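Local atomic coordinates of ATP-dependent DNA helicase (Mycobacterium smegmatis, PDB entry 5V9X), a protein that unwinds RNA:DNA hybrids, using ATP hydrolysis to track in the 3'-to-5' direction along single-stranded DNA. Residues A[33-36]-A[37-40]; A[125-128]-A[129-133]. All coordinates share one frame; numbering follows the deposited sequence.

Interaction 1 of 2, residues A[33-36]-A[37-40]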
loop_
_atom_site.group_PDB
_atom_site.type_symbol
_atom_site.label_atom_id
_atom_site.label_comp_id
_atom_site.label_asym_id
_atom_site.label_seq_id
_atom_site.Cartn_x
_atom_site.Cartn_y
_atom_site.Cartn_z
ATOM N N PHE A 33 -10.434 2.112 35.431
ATOM C CA PHE A 33 -11.556 1.287 35.016
ATOM C C PHE A 33 -12.396 0.863 36.220
ATOM O O PHE A 33 -12.021 1.053 37.381
ATOM C CB PHE A 33 -11.059 0.050 34.267
ATOM C CG PHE A 33 -10.211 0.364 33.064
ATOM C CD1 PHE A 33 -8.876 0.707 33.209
ATOM C CD2 PHE A 33 -10.745 0.296 31.787
ATOM C CE1 PHE A 33 -8.094 0.992 32.106
ATOM C CE2 PHE A 33 -9.965 0.578 30.679
ATOM C CZ PHE A 33 -8.638 0.925 30.840
ATOM N N SER A 34 -13.553 0.274 35.922
ATOM C CA SER A 34 -14.404 -0.276 36.962
ATOM C C SER A 34 -13.724 -1.481 37.612
ATOM O O SER A 34 -12.696 -1.980 37.145
ATOM C CB SER A 34 -15.762 -0.672 36.387
ATOM O OG SER A 34 -15.626 -1.683 35.402
ATOM N N ALA A 35 -14.311 -1.950 38.714
ATOM C CA ALA A 35 -13.733 -3.090 39.418
ATOM C C ALA A 35 -13.801 -4.358 38.572
ATOM O O ALA A 35 -12.880 -5.182 38.607
ATOM C CB ALA A 35 -14.436 -3.296 40.758
ATOM N N LEU A 36 -14.876 -4.525 37.798
ATOM C CA LEU A 36 -15.042 -5.745 37.012
ATOM C C LEU A 36 -13.999 -5.842 35.904
ATOM O O LEU A 36 -13.322 -6.866 35.766
ATOM C CB LEU A 36 -16.452 -5.805 36.424
ATOM C CG LEU A 36 -17.626 -5.837 37.401
ATOM C CD1 LEU A 36 -18.923 -6.037 36.637
ATOM C CD2 LEU A 36 -17.441 -6.920 38.455
ATOM N N THR A 37 -13.864 -4.789 35.092
ATOM C CA THR A 37 -12.880 -4.824 34.015
ATOM C C THR A 37 -11.462 -4.907 34.563
ATOM O O THR A 37 -10.602 -5.563 33.964
ATOM C CB THR A 37 -13.037 -3.596 33.115
ATOM O OG1 THR A 37 -14.373 -3.551 32.601
ATOM C CG2 THR A 37 -12.069 -3.659 31.948
ATOM N N ARG A 38 -11.203 -4.268 35.705
ATOM C CA ARG A 38 -9.893 -4.384 36.334
ATOM C C ARG A 38 -9.616 -5.820 36.760
ATOM O O ARG A 38 -8.518 -6.341 36.532
ATOM C CB ARG A 38 -9.802 -3.440 37.535
ATOM C CG ARG A 38 -8.423 -3.372 38.169
ATOM C CD ARG A 38 -8.447 -2.672 39.523
ATOM N NE ARG A 38 -9.057 -1.346 39.462
ATOM C CZ ARG A 38 -10.201 -1.020 40.057
ATOM N NH1 ARG A 38 -10.860 -1.922 40.770
ATOM N NH2 ARG A 38 -10.682 0.212 39.950
ATOM N N GLU A 39 -10.607 -6.481 37.368
ATOM C CA GLU A 39 -10.396 -7.848 37.829
ATOM C C GLU A 39 -10.198 -8.803 36.660
ATOM O O GLU A 39 -9.384 -9.729 36.746
ATOM C CB GLU A 39 -11.561 -8.316 38.704
ATOM C CG GLU A 39 -11.385 -9.746 39.217
ATOM C CD GLU A 39 -12.278 -10.075 40.396
ATOM O OE1 GLU A 39 -13.443 -10.466 40.173
ATOM O OE2 GLU A 39 -11.812 -9.942 41.549
ATOM N N TRP A 40 -10.926 -8.600 35.560
ATOM C CA TRP A 40 -10.756 -9.488 34.416
ATOM C C TRP A 40 -9.358 -9.365 33.826
ATOM O O TRP A 40 -8.662 -10.371 33.642
ATOM C CB TRP A 40 -11.793 -9.209 33.331
ATOM C CG TRP A 40 -11.356 -9.860 32.058
ATOM C CD1 TRP A 40 -11.420 -11.188 31.760
ATOM C CD2 TRP A 40 -10.720 -9.227 30.940
ATOM N NE1 TRP A 40 -10.892 -11.420 30.514
ATOM C CE2 TRP A 40 -10.452 -10.233 29.990
ATOM C CE3 TRP A 40 -10.362 -7.908 30.645
ATOM C CZ2 TRP A 40 -9.842 -9.961 28.767
ATOM C CZ3 TRP A 40 -9.759 -7.639 29.429
ATOM C CH2 TRP A 40 -9.507 -8.659 28.505
#
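The amides of Arg38, Glu39 and Trp40 reach back four residues to the carbonyls of Ser34, Ala35 and Leu36, the first of these bonds, Arg38 N to Ser34 O, measuring 3.1 Å with an N-H...O angle of 155°. Ser34 therefore stands at the N-cap of the helix running from 35 to 44. Its OG lies 3.6 Å from Thr37 OG1, and the two hydroxyls converge on one acceptor, OD1 of Asp85 on helix 75-88, to which each is hydrogen-bonded. Thr37 can serve this carboxylate and the hydrophobic side together because its OG1 sits beside its own backbone nitrogen (chi1 -57°), which turns CG2 toward Phe33. There the methyl meets the ring obliquely, with CG2 4.2 Å from Phe33 CD2, while the ring continues into the interior and makes edge-to-face contacts with Trp56 and Trp82. The whole is a helix start held against the helix that follows the presumed Walker A loop, in the first of the two RecA-like domains expected of such a helicase. Arg38 works on another side of the cap. Its chain leaves the backbone extended and then bends at chi3 (-54°), which brings the guanidinium back along the incoming chain, with one face under Ser34 O, 3.9 Å from the plane. NH1 lies 3.4 Å from Ala35 CA, whereas NH2 comes close to Phe33 O at an angle too poor for a hydrogen bond. NE is bonded to Leu30 O, tying the chain that leads into the helix to its first turn. Further along, Glu39 CB packs 3.4 Å from Ala35 O, and Trp40 CB touches Leu36 O before its indole swings away from residues 33-36 toward Leu81 and Pro120.

Interaction 2 of 2, residues A[125-128]-A[129-133]; sequences TRVA and ERHGL
Ala128 and Leu133 meet where helix 118-130 gives out, the methyl CB of Ala128 lying 4.4 Å from CB of Leu133. This is the compact part of the contact. Ala128 O receives the amide of Leu133 at 2.8 Å and a weak second bond from His131 N, whose regular helical bond goes to Val127 O, while Leu133 CB also rests 3.4 Å from Ala128 O. Beside it Val127 and His131 extend together from the helix. Val127 O lies at the edge of the imidazole, near its plane and 3.5 Å from His131 CD2, and Val127 CG1 touches the same carbon. CG1 reaches it by standing opposite the backbone nitrogen of Val127 (chi1 173°), while NE2, the ring nitrogen next to CD2, is hydrogen-bonded to Glu39 of helix 35-44, which also packs on Val127. The other faces are looser and more exposed. The Glu129 chain follows that of Thr125, but the carboxylate only grazes a methyl, Glu129 OE2 standing 3.8 Å from Thr125 CG2, and Thr125 OG1 is instead bonded to Leu121 O. Arg126 and Arg130 touch still more slightly: the methylene CD of Arg130 sits at the edge of the Arg126 guanidinium, 4.4 Å from NH1. Arg126 NH2 turns to Thr43 OG1 rather than to residues 129-133. Beneath these side chains the helical bonds persist to the end, from Glu129 N to Thr125 O, Arg130 N to Arg126 O and His131 N to Val127 O. Gly132, with phi at 80°, then reverses the chain and directs its amide to Glu129 O at 3.1 Å. Together with the Leu133 N to Ala128 O bond and the apolar Ala128-Leu133 contact, this is a Schellman motif ending the helix.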
loop_
_atom_site.group_PDB
_atom_site.type_symbol
_atom_site.label_atom_id
_atom_site.label_comp_id
_atom_site.label_asym_id
_atom_site.label_seq_id
_atom_site.Cartn_x
_atom_site.Cartn_y
_atom_site.Cartn_z
ATOM N N THR A 125 -18.208 -10.709 31.650
ATOM C CA THR A 125 -19.390 -11.448 32.077
ATOM C C THR A 125 -19.056 -12.422 33.200
ATOM O O THR A 125 -19.778 -12.506 34.200
ATOM C CB THR A 125 -19.987 -12.193 30.883
ATOM O OG1 THR A 125 -20.343 -11.253 29.861
ATOM C CG2 THR A 125 -21.217 -12.991 31.300
ATOM N N ARG A 126 -17.967 -13.177 33.040
ATOM C CA ARG A 126 -17.560 -14.125 34.072
ATOM C C ARG A 126 -17.283 -13.415 35.390
ATOM O O ARG A 126 -17.683 -13.892 36.459
ATOM C CB ARG A 126 -16.329 -14.903 33.599
ATOM C CG ARG A 126 -15.978 -16.122 34.438
ATOM C CD ARG A 126 -14.865 -15.818 35.424
ATOM N NE ARG A 126 -13.666 -15.332 34.752
ATOM C CZ ARG A 126 -12.630 -14.784 35.378
ATOM N NH1 ARG A 126 -12.647 -14.648 36.697
ATOM N NH2 ARG A 126 -11.580 -14.367 34.685
ATOM N N VAL A 127 -16.612 -12.262 35.333
ATOM C CA VAL A 127 -16.293 -11.523 36.550
ATOM C C VAL A 127 -17.545 -10.880 37.137
ATOM O O VAL A 127 -17.758 -10.907 38.356
ATOM C CB VAL A 127 -15.196 -10.482 36.259
ATOM C CG1 VAL A 127 -14.971 -9.590 37.466
ATOM C CG2 VAL A 127 -13.903 -11.180 35.860
ATOM N N ALA A 128 -18.391 -10.294 36.284
ATOM C CA ALA A 128 -19.629 -9.679 36.754
ATOM C C ALA A 128 -20.483 -10.676 37.523
ATOM O O ALA A 128 -20.986 -10.377 38.612
ATOM C CB ALA A 128 -20.414 -9.111 35.572
ATOM N N GLU A 129 -20.651 -11.878 36.970
ATOM C CA GLU A 129 -21.477 -12.888 37.619
ATOM C C GLU A 129 -20.773 -13.528 38.809
ATOM O O GLU A 129 -21.440 -13.962 39.755
ATOM C CB GLU A 129 -21.896 -13.949 36.600
ATOM C CG GLU A 129 -22.720 -13.375 35.457
ATOM C CD GLU A 129 -23.155 -14.423 34.453
ATOM O OE1 GLU A 129 -22.657 -15.566 34.525
ATOM O OE2 GLU A 129 -23.999 -14.099 33.589
ATOM N N ARG A 130 -19.439 -13.591 38.785
ATOM C CA ARG A 130 -18.699 -14.060 39.953
ATOM C C ARG A 130 -19.015 -13.221 41.186
ATOM O O ARG A 130 -19.041 -13.746 42.305
ATOM C CB ARG A 130 -17.196 -14.043 39.661
ATOM C CG ARG A 130 -16.301 -14.222 40.886
ATOM C CD ARG A 130 -14.826 -14.131 40.514
ATOM N NE ARG A 130 -14.011 -13.596 41.603
ATOM C CZ ARG A 130 -13.424 -14.340 42.535
ATOM N NH1 ARG A 130 -13.559 -15.658 42.520
ATOM N NH2 ARG A 130 -12.701 -13.765 43.486
ATOM N N HIS A 131 -19.274 -11.926 41.002
ATOM C CA HIS A 131 -19.567 -11.020 42.102
ATOM C C HIS A 131 -21.060 -10.731 42.247
ATOM O O HIS A 131 -21.436 -9.779 42.940
ATOM C CB HIS A 131 -18.785 -9.716 41.930
ATOM C CG HIS A 131 -17.321 -9.853 42.218
ATOM N ND1 HIS A 131 -16.819 -9.915 43.500
ATOM C CD2 HIS A 131 -16.254 -9.944 41.391
ATOM C CE1 HIS A 131 -15.505 -10.037 43.450
ATOM N NE2 HIS A 131 -15.136 -10.057 42.181
ATOM N N GLY A 132 -21.915 -11.532 41.613
ATOM C CA GLY A 132 -23.349 -11.395 41.758
ATOM C C GLY A 132 -23.991 -10.300 40.936
ATOM O O GLY A 132 -25.212 -10.120 41.026
ATOM N N LEU A 133 -23.221 -9.570 40.137
ATOM C CA LEU A 133 -23.760 -8.477 39.346
ATOM C C LEU A 133 -24.373 -9.000 38.050
ATOM O O LEU A 133 -24.048 -10.100 37.597
ATOM C CB LEU A 133 -22.659 -7.466 39.040
ATOM C CG LEU A 133 -21.940 -6.864 40.248
ATOM C CD1 LEU A 133 -20.922 -5.826 39.805
ATOM C CD2 LEU A 133 -22.936 -6.261 41.226
#

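The two contacts, 33-36 with 37-40 and 125-128 with 129-133, have centres 11 Å apart and join where the start of one helix meets the end of another. Glu39 OE1 of interaction 1 lies 2.7 Å from His131 NE2 of interaction 2, a probable hydrogen bond, and has a longer, weak ion pair with Arg130. Beside this polar link, Leu36 CD1 packs 3.6 Å from Ala128 CB. Interaction 1 lies toward the nucleotide: the Trp40 side chain is about 8 Å from the bound AMP-PNP. The nucleic acid is remote from both, with nearest atoms about 26 and 29 Å away.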